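Local coordinates for protein 4-alpha-glucanotransferase (PDB 5B68) that is an amylomaltase (disproportionating enzyme) that joins a TIM-barrel enzyme domain to an N-terminal beta sandwich, at residues Gly82-Asp93 with Ile126-Gly137; Ile160-Thr168 with Gly492-Ala503. All blocks are in the same frame, centred on the assembly; numbering follows the deposited sequence.

Both contacts involve the sheet of the N-terminal beta sandwich, at different depths in the chain. Interaction 1 lies inside that sandwich, its centre about 35 Å from the centre of the chain, and is partly exposed. It pairs two antiparallel strands through backbone bonds, with an apolar face and a polar, aromatic end. Interaction 2 is a buried contact whose centre is about 16 Å from the centre of the chain. Here the sandwich's last strand and the chain that follows it lie on a helix of the barrel domain, held by aliphatic side chains, one carboxylate, a threonine hydroxyl and water, without strand pairing. The two meet where Ile135 CD1 packs on Ile161 CD1 at 4.0 Å.

Interaction 1 (Gly82-Asp93 with Ile126-Gly137); sequences GDELVFPVHVHD and IRWGEASFKIPG
Phe87, Val89 and Val91 of strand 86-92 face Phe133, Ala131 and Gly129 of strand 126-134 as antiparallel hydrogen-bonded pairs of the N-terminal beta sandwich. Each pair bonds in both directions, with Phe87 N to Phe133 O at 2.9 Å. Ile135 N to Leu85 O continues the series past one end, and Asp93 N to Arg127 O past the other.

The apolar contacts gather on the face that carries both phenylalanines. With CG wedged between its own N and carbonyl carbon (chi1 61°), Phe87 leans across the neighbouring strand: its CZ comes 3.7 Å from Phe133 CB and its CE1 3.8 Å from Ile135 CG2. Val89 CG2 touches Phe133 CD1 at 3.8 Å, and all three side chains also touch Val99 of strand 98-102. On the other face, Glu130 OE1 is held by Asn116 and Thr118.

Aromatic groups meet near Asp93. The His92 ring turns its edge to the face of the Trp128 six-membered ring in a T-shaped pair (centroids 4.6 Å apart, planes at 80°), while Ile126 CG2 makes a CH-pi contact 3.6 Å from the centroid of the His92 ring.

One salt bridge joins Arg127 NE to Asp93 OD2 at 2.8 Å, lying in the guanidinium plane but on the anti side of the carboxylate. The backbone bonds thus set the register, and ring and charge contacts add side-chain links at this end.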
loop_
_atom_site.group_PDB
_atom_site.type_symbol
_atom_site.label_atom_id
_atom_site.label_comp_id
_atom_site.label_asym_id
_atom_site.label_seq_id
_atom_site.Cartn_x
_atom_site.Cartn_y
_atom_site.Cartn_z
ATOM N N GLY A 82 -18.659 19.297 -7.493
ATOM C CA GLY A 82 -18.907 20.736 -7.444
ATOM C C GLY A 82 -18.113 21.597 -8.431
ATOM O O GLY A 82 -18.475 22.744 -8.649
ATOM N N ASP A 83 -16.993 21.104 -8.994
ATOM C CA ASP A 83 -16.175 21.908 -9.923
ATOM C C ASP A 83 -16.712 21.818 -11.337
ATOM O O ASP A 83 -16.916 20.744 -11.851
ATOM C CB ASP A 83 -14.718 21.502 -9.842
ATOM C CG ASP A 83 -13.800 22.356 -10.733
ATOM O OD1 ASP A 83 -14.119 23.544 -10.990
ATOM O OD2 ASP A 83 -12.739 21.821 -11.146
ATOM N N GLU A 84 -17.008 22.972 -11.939
ATOM C CA GLU A 84 -17.414 23.062 -13.330
ATOM C C GLU A 84 -16.178 23.109 -14.228
ATOM O O GLU A 84 -15.828 24.112 -14.810
ATOM C CB GLU A 84 -18.316 24.290 -13.556
ATOM C CG GLU A 84 -19.643 24.185 -12.867
ATOM C CD GLU A 84 -20.456 25.475 -13.046
ATOM O OE1 GLU A 84 -20.286 26.397 -12.261
ATOM O OE2 GLU A 84 -21.204 25.580 -14.007
ATOM N N LEU A 85 -15.474 21.997 -14.319
ATOM C CA LEU A 85 -14.201 21.946 -14.916
ATOM C C LEU A 85 -14.283 22.094 -16.438
ATOM O O LEU A 85 -15.174 21.520 -17.049
ATOM C CB LEU A 85 -13.541 20.622 -14.528
ATOM C CG LEU A 85 -12.168 20.344 -15.153
ATOM C CD1 LEU A 85 -11.323 19.585 -14.155
ATOM C CD2 LEU A 85 -12.209 19.536 -16.428
ATOM N N VAL A 86 -13.309 22.814 -16.990
ATOM C CA VAL A 86 -13.247 23.119 -18.423
ATOM C C VAL A 86 -12.177 22.223 -19.037
ATOM O O VAL A 86 -11.068 22.181 -18.547
ATOM C CB VAL A 86 -12.971 24.596 -18.689
ATOM C CG1 VAL A 86 -12.802 24.870 -20.173
ATOM C CG2 VAL A 86 -14.120 25.452 -18.098
ATOM N N PHE A 87 -12.490 21.561 -20.156
ATOM C CA PHE A 87 -11.517 20.668 -20.851
ATOM C C PHE A 87 -11.537 20.972 -22.393
ATOM O O PHE A 87 -12.534 21.464 -22.934
ATOM C CB PHE A 87 -11.824 19.173 -20.578
ATOM C CG PHE A 87 -13.166 18.723 -21.055
ATOM C CD1 PHE A 87 -14.323 18.939 -20.299
ATOM C CD2 PHE A 87 -13.305 18.153 -22.291
ATOM C CE1 PHE A 87 -15.560 18.588 -20.781
ATOM C CE2 PHE A 87 -14.565 17.795 -22.766
ATOM C CZ PHE A 87 -15.681 17.977 -22.018
ATOM N N PRO A 88 -10.446 20.656 -23.078
ATOM C CA PRO A 88 -10.273 20.806 -24.518
ATOM C C PRO A 88 -10.737 19.599 -25.290
ATOM O O PRO A 88 -10.633 18.476 -24.835
ATOM C CB PRO A 88 -8.761 21.042 -24.687
ATOM C CG PRO A 88 -8.205 20.211 -23.570
ATOM C CD PRO A 88 -9.170 20.295 -22.434
ATOM N N VAL A 89 -11.327 19.852 -26.442
ATOM C CA VAL A 89 -11.641 18.842 -27.447
ATOM C C VAL A 89 -10.947 19.269 -28.768
ATOM O O VAL A 89 -10.890 20.475 -29.070
ATOM C CB VAL A 89 -13.152 18.796 -27.625
ATOM C CG1 VAL A 89 -13.590 18.081 -28.888
ATOM C CG2 VAL A 89 -13.823 18.114 -26.429
ATOM N N HIS A 90 -10.399 18.318 -29.519
ATOM C CA HIS A 90 -9.802 18.559 -30.813
ATOM C C HIS A 90 -10.566 17.771 -31.857
ATOM O O HIS A 90 -10.782 16.556 -31.710
ATOM C CB HIS A 90 -8.346 18.171 -30.816
ATOM C CG HIS A 90 -7.546 18.927 -29.810
ATOM N ND1 HIS A 90 -7.253 20.266 -29.963
ATOM C CD2 HIS A 90 -7.115 18.590 -28.585
ATOM C CE1 HIS A 90 -6.579 20.694 -28.914
ATOM N NE2 HIS A 90 -6.508 19.707 -28.049
ATOM N N VAL A 91 -11.003 18.468 -32.915
ATOM C CA VAL A 91 -11.695 17.843 -34.068
ATOM C C VAL A 91 -11.094 18.382 -35.388
ATOM O O VAL A 91 -10.465 19.456 -35.405
ATOM C CB VAL A 91 -13.210 18.109 -34.070
ATOM C CG1 VAL A 91 -13.900 17.418 -32.931
ATOM C CG2 VAL A 91 -13.513 19.610 -34.056
ATOM N N HIS A 92 -11.292 17.658 -36.500
ATOM C CA HIS A 92 -10.924 18.224 -37.819
ATOM C C HIS A 92 -11.682 19.571 -37.987
ATOM O O HIS A 92 -12.853 19.657 -37.703
ATOM C CB HIS A 92 -11.351 17.297 -38.923
ATOM C CG HIS A 92 -10.614 16.004 -38.958
ATOM N ND1 HIS A 92 -9.775 15.575 -37.947
ATOM C CD2 HIS A 92 -10.640 15.003 -39.865
ATOM C CE1 HIS A 92 -9.315 14.365 -38.239
ATOM N NE2 HIS A 92 -9.825 14.000 -39.396
ATOM N N ASP A 93 -10.980 20.607 -38.367
ATOM C CA ASP A 93 -11.546 21.951 -38.386
ATOM C C ASP A 93 -12.788 22.015 -39.306
ATOM O O ASP A 93 -12.785 21.461 -40.379
ATOM C CB ASP A 93 -10.484 22.950 -38.785
ATOM C CG ASP A 93 -10.936 24.391 -38.646
ATOM O OD1 ASP A 93 -11.507 24.809 -37.611
ATOM O OD2 ASP A 93 -10.619 25.133 -39.557
ATOM N N ILE A 126 -3.864 17.489 -42.022
ATOM C CA ILE A 126 -5.226 17.723 -41.594
ATOM C C ILE A 126 -5.207 19.030 -40.829
ATOM O O ILE A 126 -4.325 19.232 -39.994
ATOM C CB ILE A 126 -5.794 16.508 -40.787
ATOM C CG1 ILE A 126 -5.872 15.300 -41.735
ATOM C CG2 ILE A 126 -7.158 16.842 -40.163
ATOM C CD1 ILE A 126 -6.380 14.017 -41.140
ATOM N N ARG A 127 -6.223 19.880 -41.045
ATOM C CA ARG A 127 -6.355 21.091 -40.234
ATOM C C ARG A 127 -7.211 20.680 -39.041
ATOM O O ARG A 127 -8.340 20.162 -39.197
ATOM C CB ARG A 127 -6.964 22.303 -40.986
ATOM C CG ARG A 127 -6.800 23.637 -40.228
ATOM C CD ARG A 127 -7.243 24.898 -40.977
ATOM N NE ARG A 127 -8.631 24.757 -41.436
ATOM C CZ ARG A 127 -9.015 24.314 -42.641
ATOM N NH1 ARG A 127 -8.120 23.967 -43.580
ATOM N NH2 ARG A 127 -10.315 24.201 -42.918
ATOM N N TRP A 128 -6.696 20.957 -37.852
ATOM C CA TRP A 128 -7.368 20.641 -36.605
ATOM C C TRP A 128 -7.756 21.908 -35.878
ATOM O O TRP A 128 -7.058 22.881 -35.929
ATOM C CB TRP A 128 -6.451 19.849 -35.672
ATOM C CG TRP A 128 -6.242 18.407 -36.042
ATOM C CD1 TRP A 128 -5.349 17.927 -36.939
ATOM C CD2 TRP A 128 -6.921 17.267 -35.506
ATOM N NE1 TRP A 128 -5.439 16.572 -37.021
ATOM C CE2 TRP A 128 -6.394 16.136 -36.146
ATOM C CE3 TRP A 128 -7.920 17.090 -34.554
ATOM C CZ2 TRP A 128 -6.830 14.849 -35.862
ATOM C CZ3 TRP A 128 -8.357 15.815 -34.288
ATOM C CH2 TRP A 128 -7.803 14.710 -34.928
ATOM N N GLY A 129 -8.893 21.874 -35.207
ATOM C CA GLY A 129 -9.286 22.969 -34.333
ATOM C C GLY A 129 -9.478 22.482 -32.920
ATOM O O GLY A 129 -9.612 21.307 -32.701
ATOM N N GLU A 130 -9.587 23.433 -32.003
ATOM C CA GLU A 130 -9.799 23.178 -30.610
ATOM C C GLU A 130 -11.080 23.859 -30.138
ATOM O O GLU A 130 -11.290 25.023 -30.457
ATOM C CB GLU A 130 -8.609 23.720 -29.846
ATOM C CG GLU A 130 -8.620 23.368 -28.360
ATOM C CD GLU A 130 -7.375 23.809 -27.626
ATOM O OE1 GLU A 130 -7.436 24.808 -26.872
ATOM O OE2 GLU A 130 -6.318 23.218 -27.802
ATOM N N ALA A 131 -11.869 23.185 -29.306
ATOM C CA ALA A 131 -13.019 23.780 -28.582
ATOM C C ALA A 131 -12.911 23.473 -27.101
ATOM O O ALA A 131 -12.126 22.627 -26.707
ATOM C CB ALA A 131 -14.290 23.229 -29.165
ATOM N N SER A 132 -13.587 24.254 -26.277
ATOM C CA SER A 132 -13.644 24.024 -24.823
ATOM C C SER A 132 -15.028 23.727 -24.369
ATOM O O SER A 132 -16.062 24.332 -24.839
ATOM C CB SER A 132 -13.053 25.182 -24.008
ATOM O OG SER A 132 -11.636 25.348 -24.156
ATOM N N PHE A 133 -15.149 22.749 -23.484
ATOM C CA PHE A 133 -16.450 22.411 -22.895
ATOM C C PHE A 133 -16.308 22.341 -21.371
ATOM O O PHE A 133 -15.213 22.135 -20.836
ATOM C CB PHE A 133 -17.029 21.106 -23.419
ATOM C CG PHE A 133 -17.334 21.136 -24.887
ATOM C CD1 PHE A 133 -16.326 20.864 -25.792
ATOM C CD2 PHE A 133 -18.578 21.478 -25.362
ATOM C CE1 PHE A 133 -16.553 20.920 -27.150
ATOM C CE2 PHE A 133 -18.833 21.515 -26.730
ATOM C CZ PHE A 133 -17.829 21.219 -27.633
ATOM N N LYS A 134 -17.431 22.539 -20.709
ATOM C CA LYS A 134 -17.530 22.671 -19.281
ATOM C C LYS A 134 -18.463 21.618 -18.769
ATOM O O LYS A 134 -19.608 21.451 -19.232
ATOM C CB LYS A 134 -18.108 24.058 -18.968
ATOM C CG LYS A 134 -17.957 24.507 -17.561
ATOM C CD LYS A 134 -18.324 25.994 -17.402
ATOM C CE LYS A 134 -19.707 26.334 -17.928
ATOM N NZ LYS A 134 -20.020 27.803 -17.792
ATOM N N ILE A 135 -18.008 20.849 -17.796
ATOM C CA ILE A 135 -18.886 19.923 -17.144
ATOM C C ILE A 135 -19.838 20.627 -16.134
ATOM O O ILE A 135 -19.455 21.648 -15.583
ATOM C CB ILE A 135 -18.151 18.747 -16.454
ATOM C CG1 ILE A 135 -17.322 19.220 -15.255
ATOM C CG2 ILE A 135 -17.220 18.053 -17.433
ATOM C CD1 ILE A 135 -16.714 18.024 -14.493
ATOM N N PRO A 136 -20.995 20.029 -15.893
ATOM C CA PRO A 136 -21.935 20.499 -14.883
ATOM C C PRO A 136 -21.329 20.338 -13.507
ATOM O O PRO A 136 -20.537 19.454 -13.311
ATOM C CB PRO A 136 -23.116 19.546 -15.013
ATOM C CG PRO A 136 -22.935 18.824 -16.282
ATOM C CD PRO A 136 -21.481 18.838 -16.589
ATOM N N GLY A 137 -21.717 21.206 -12.587
ATOM C CA GLY A 137 -21.187 21.225 -11.249
ATOM C C GLY A 137 -21.882 20.299 -10.282
ATOM O O GLY A 137 -21.547 20.281 -9.122
HETATM O O HOH W 1 -20.300 17.435 -8.836
HETATM O O HOH W 2 -21.296 23.728 -15.959
#

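Interaction 2 (Ile160-Thr168 with Gly492-Ala503); sequences IITPARLST and GILALEAELAGA
The joint between the N-terminal beta sandwich and the TIM barrel is built here: strand 153-162 ends, and Pro163 and Leu166 carry the chain across helix 487-500 toward helix 167-174. Helix 487-500 closes in a Schellman motif, with Gly502 at positive phi, just before barrel strand 504-507.

At the sandwich end, Ile160 CG2 packs 3.9 Å from Leu496 CD2, their side chains meeting at about a right angle, and it also reaches Ile493. Thr162 turns its methyl to the helix, CG2 lying 3.3 Å from Gly492 O, while its hydroxyl bonds to Arg524. The Pro163 ring then lies against the helix backbone, CD 3.4 Å from Leu496 CA, with CG against Ala495 CB and O. Leu166 follows through a single branch: CD2 sits 3.7 Å from Ala498 CB, and Val505 of the barrel touches the same side chain.

Glu499 supplies the polar grip. Its chain leaves with CG trans to the backbone N and bends at the next bond (chi2 71°), which presents the carboxylate to Ser167. Ser167 N gives a 3.0 Å bond to Glu499 OE1, and Ser167 OG a 2.6 Å bond to the syn lone pair of Glu499 OE2. Both oxygens are thus engaged by one residue, which should hold the carboxylate's rotation.

At the residue right after the Schellman glycine, Thr168 OG1 bonds Ala503 O at 2.9 Å from above the carbonyl plane (40° out of it), and a water that accepts from Thr168 N donates to both Glu499 OE1 and Ala503 O.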
loop_
_atom_site.group_PDB
_atom_site.type_symbol
_atom_site.label_atom_id
_atom_site.label_comp_id
_atom_site.label_asym_id
_atom_site.label_seq_id
_atom_site.Cartn_x
_atom_site.Cartn_y
_atom_site.Cartn_z
ATOM N N ILE A 160 -14.083 11.338 -14.020
ATOM C CA ILE A 160 -14.069 10.749 -12.719
ATOM C C ILE A 160 -14.271 11.866 -11.712
ATOM O O ILE A 160 -13.491 12.802 -11.677
ATOM C CB ILE A 160 -12.725 10.062 -12.502
ATOM C CG1 ILE A 160 -12.506 8.970 -13.596
ATOM C CG2 ILE A 160 -12.700 9.420 -11.132
ATOM C CD1 ILE A 160 -11.071 8.765 -13.902
ATOM N N ILE A 161 -15.289 11.746 -10.914
ATOM C CA ILE A 161 -15.690 12.797 -10.001
ATOM C C ILE A 161 -15.414 12.343 -8.534
ATOM O O ILE A 161 -15.859 11.263 -8.079
ATOM C CB ILE A 161 -17.177 13.095 -10.200
ATOM C CG1 ILE A 161 -17.485 13.495 -11.675
ATOM C CG2 ILE A 161 -17.622 14.167 -9.247
ATOM C CD1 ILE A 161 -16.728 14.735 -12.166
ATOM N N THR A 162 -14.640 13.149 -7.829
ATOM C CA THR A 162 -14.019 12.710 -6.601
ATOM C C THR A 162 -14.498 13.586 -5.443
ATOM O O THR A 162 -14.944 14.715 -5.640
ATOM C CB THR A 162 -12.520 12.755 -6.710
ATOM O OG1 THR A 162 -12.067 14.102 -6.730
ATOM C CG2 THR A 162 -11.970 11.968 -7.914
ATOM N N PRO A 163 -14.533 13.011 -4.231
ATOM C CA PRO A 163 -15.073 13.809 -3.111
ATOM C C PRO A 163 -14.116 14.853 -2.565
ATOM O O PRO A 163 -12.898 14.630 -2.479
ATOM C CB PRO A 163 -15.428 12.743 -2.067
ATOM C CG PRO A 163 -14.396 11.696 -2.313
ATOM C CD PRO A 163 -14.245 11.625 -3.809
ATOM N N ALA A 164 -14.669 15.987 -2.140
ATOM C CA ALA A 164 -13.862 17.001 -1.510
ATOM C C ALA A 164 -13.143 16.502 -0.200
ATOM O O ALA A 164 -12.014 16.841 0.023
ATOM C CB ALA A 164 -14.718 18.255 -1.239
ATOM N N ARG A 165 -13.840 15.689 0.615
ATOM C CA ARG A 165 -13.328 15.259 1.900
ATOM C C ARG A 165 -13.956 13.930 2.326
ATOM O O ARG A 165 -15.164 13.702 2.205
ATOM C CB ARG A 165 -13.635 16.326 2.929
ATOM C CG ARG A 165 -12.895 16.158 4.278
ATOM C CD ARG A 165 -13.335 17.244 5.273
ATOM N NE ARG A 165 -12.786 17.022 6.634
ATOM C CZ ARG A 165 -11.528 17.225 7.000
ATOM N NH1 ARG A 165 -11.210 17.052 8.282
ATOM N NH2 ARG A 165 -10.568 17.641 6.143
ATOM N N LEU A 166 -13.108 13.038 2.798
ATOM C CA LEU A 166 -13.518 11.766 3.383
ATOM C C LEU A 166 -14.359 12.023 4.663
ATOM O O LEU A 166 -13.892 12.747 5.542
ATOM C CB LEU A 166 -12.257 10.977 3.775
ATOM C CG LEU A 166 -11.523 10.414 2.609
ATOM C CD1 LEU A 166 -10.117 10.062 2.966
ATOM C CD2 LEU A 166 -12.273 9.199 2.065
ATOM N N SER A 167 -15.551 11.468 4.720
ATOM C CA SER A 167 -16.449 11.593 5.905
ATOM C C SER A 167 -15.841 11.036 7.190
ATOM O O SER A 167 -16.115 11.591 8.287
ATOM C CB SER A 167 -17.786 10.944 5.604
ATOM O OG SER A 167 -18.301 11.491 4.445
ATOM N N THR A 168 -14.969 10.014 7.102
ATOM C CA THR A 168 -14.362 9.465 8.314
ATOM C C THR A 168 -13.438 10.483 9.031
ATOM O O THR A 168 -13.147 10.335 10.235
ATOM C CB THR A 168 -13.510 8.208 8.009
ATOM O OG1 THR A 168 -12.688 8.462 6.870
ATOM C CG2 THR A 168 -14.411 6.929 7.790
ATOM N N GLY A 492 -7.276 11.945 -5.665
ATOM C CA GLY A 492 -8.753 12.053 -5.821
ATOM C C GLY A 492 -9.423 10.692 -5.930
ATOM O O GLY A 492 -10.485 10.464 -5.344
ATOM N N ILE A 493 -8.804 9.803 -6.658
ATOM C CA ILE A 493 -9.343 8.461 -6.788
ATOM C C ILE A 493 -9.187 7.650 -5.491
ATOM O O ILE A 493 -10.034 6.883 -5.178
ATOM C CB ILE A 493 -8.730 7.775 -8.015
ATOM C CG1 ILE A 493 -9.290 8.427 -9.314
ATOM C CG2 ILE A 493 -9.008 6.253 -8.029
ATOM C CD1 ILE A 493 -8.453 8.117 -10.562
ATOM N N LEU A 494 -8.080 7.785 -4.766
ATOM C CA LEU A 494 -7.972 7.174 -3.493
ATOM C C LEU A 494 -9.117 7.648 -2.586
ATOM O O LEU A 494 -9.789 6.843 -1.919
ATOM C CB LEU A 494 -6.594 7.488 -2.888
ATOM C CG LEU A 494 -6.374 7.148 -1.434
ATOM C CD1 LEU A 494 -6.485 5.658 -1.244
ATOM C CD2 LEU A 494 -5.002 7.627 -1.016
ATOM N N ALA A 495 -9.377 8.946 -2.565
ATOM C CA ALA A 495 -10.454 9.488 -1.731
ATOM C C ALA A 495 -11.831 8.972 -2.180
ATOM O O ALA A 495 -12.664 8.616 -1.309
ATOM C CB ALA A 495 -10.444 11.002 -1.687
ATOM N N LEU A 496 -12.009 8.871 -3.488
ATOM C CA LEU A 496 -13.250 8.375 -4.045
ATOM C C LEU A 496 -13.493 6.933 -3.628
ATOM O O LEU A 496 -14.559 6.645 -3.095
ATOM C CB LEU A 496 -13.285 8.500 -5.550
ATOM C CG LEU A 496 -14.474 7.875 -6.320
ATOM C CD1 LEU A 496 -15.820 8.387 -5.870
ATOM C CD2 LEU A 496 -14.246 8.137 -7.804
ATOM N N GLU A 497 -12.551 6.063 -3.902
ATOM C CA GLU A 497 -12.728 4.666 -3.526
ATOM C C GLU A 497 -12.940 4.434 -2.010
ATOM O O GLU A 497 -13.800 3.620 -1.587
ATOM C CB GLU A 497 -11.651 3.829 -4.133
ATOM C CG GLU A 497 -11.795 3.637 -5.643
ATOM C CD GLU A 497 -13.086 2.986 -6.033
ATOM O OE1 GLU A 497 -13.432 1.892 -5.488
ATOM O OE2 GLU A 497 -13.793 3.562 -6.910
ATOM N N ALA A 498 -12.156 5.126 -1.191
ATOM C CA ALA A 498 -12.360 5.123 0.241
ATOM C C ALA A 498 -13.708 5.673 0.692
ATOM O O ALA A 498 -14.368 5.077 1.559
ATOM C CB ALA A 498 -11.175 5.811 0.972
ATOM N N GLU A 499 -14.164 6.769 0.100
ATOM C CA GLU A 499 -15.443 7.325 0.452
ATOM C C GLU A 499 -16.552 6.343 0.111
ATOM O O GLU A 499 -17.406 6.115 0.966
ATOM C CB GLU A 499 -15.659 8.681 -0.181
ATOM C CG GLU A 499 -16.949 9.357 0.242
ATOM C CD GLU A 499 -16.966 9.864 1.684
ATOM O OE1 GLU A 499 -15.985 9.710 2.387
ATOM O OE2 GLU A 499 -17.981 10.404 2.124
ATOM N N LEU A 500 -16.480 5.665 -1.034
ATOM C CA LEU A 500 -17.542 4.683 -1.448
ATOM C C LEU A 500 -17.557 3.459 -0.483
ATOM O O LEU A 500 -18.623 2.850 -0.223
ATOM C CB LEU A 500 -17.295 4.198 -2.863
ATOM C CG LEU A 500 -17.375 5.187 -4.028
ATOM C CD1 LEU A 500 -16.995 4.587 -5.364
ATOM C CD2 LEU A 500 -18.773 5.811 -4.056
ATOM N N ALA A 501 -16.389 3.143 0.064
ATOM C CA ALA A 501 -16.220 2.055 0.998
ATOM C C ALA A 501 -16.463 2.495 2.452
ATOM O O ALA A 501 -16.372 1.632 3.298
ATOM C CB ALA A 501 -14.807 1.478 0.879
ATOM N N GLY A 502 -16.780 3.775 2.732
ATOM C CA GLY A 502 -16.991 4.304 4.114
ATOM C C GLY A 502 -15.734 4.218 4.973
ATOM O O GLY A 502 -15.784 3.981 6.186
ATOM N N ALA A 503 -14.604 4.350 4.302
ATOM C CA ALA A 503 -13.291 4.097 4.899
ATOM C C ALA A 503 -12.475 5.270 5.386
ATOM O O ALA A 503 -12.578 6.382 4.916
ATOM C CB ALA A 503 -12.440 3.241 3.902
HETATM O O HOH W 3 -18.227 13.119 0.654
HETATM O O HOH W 4 -14.827 8.147 4.481
#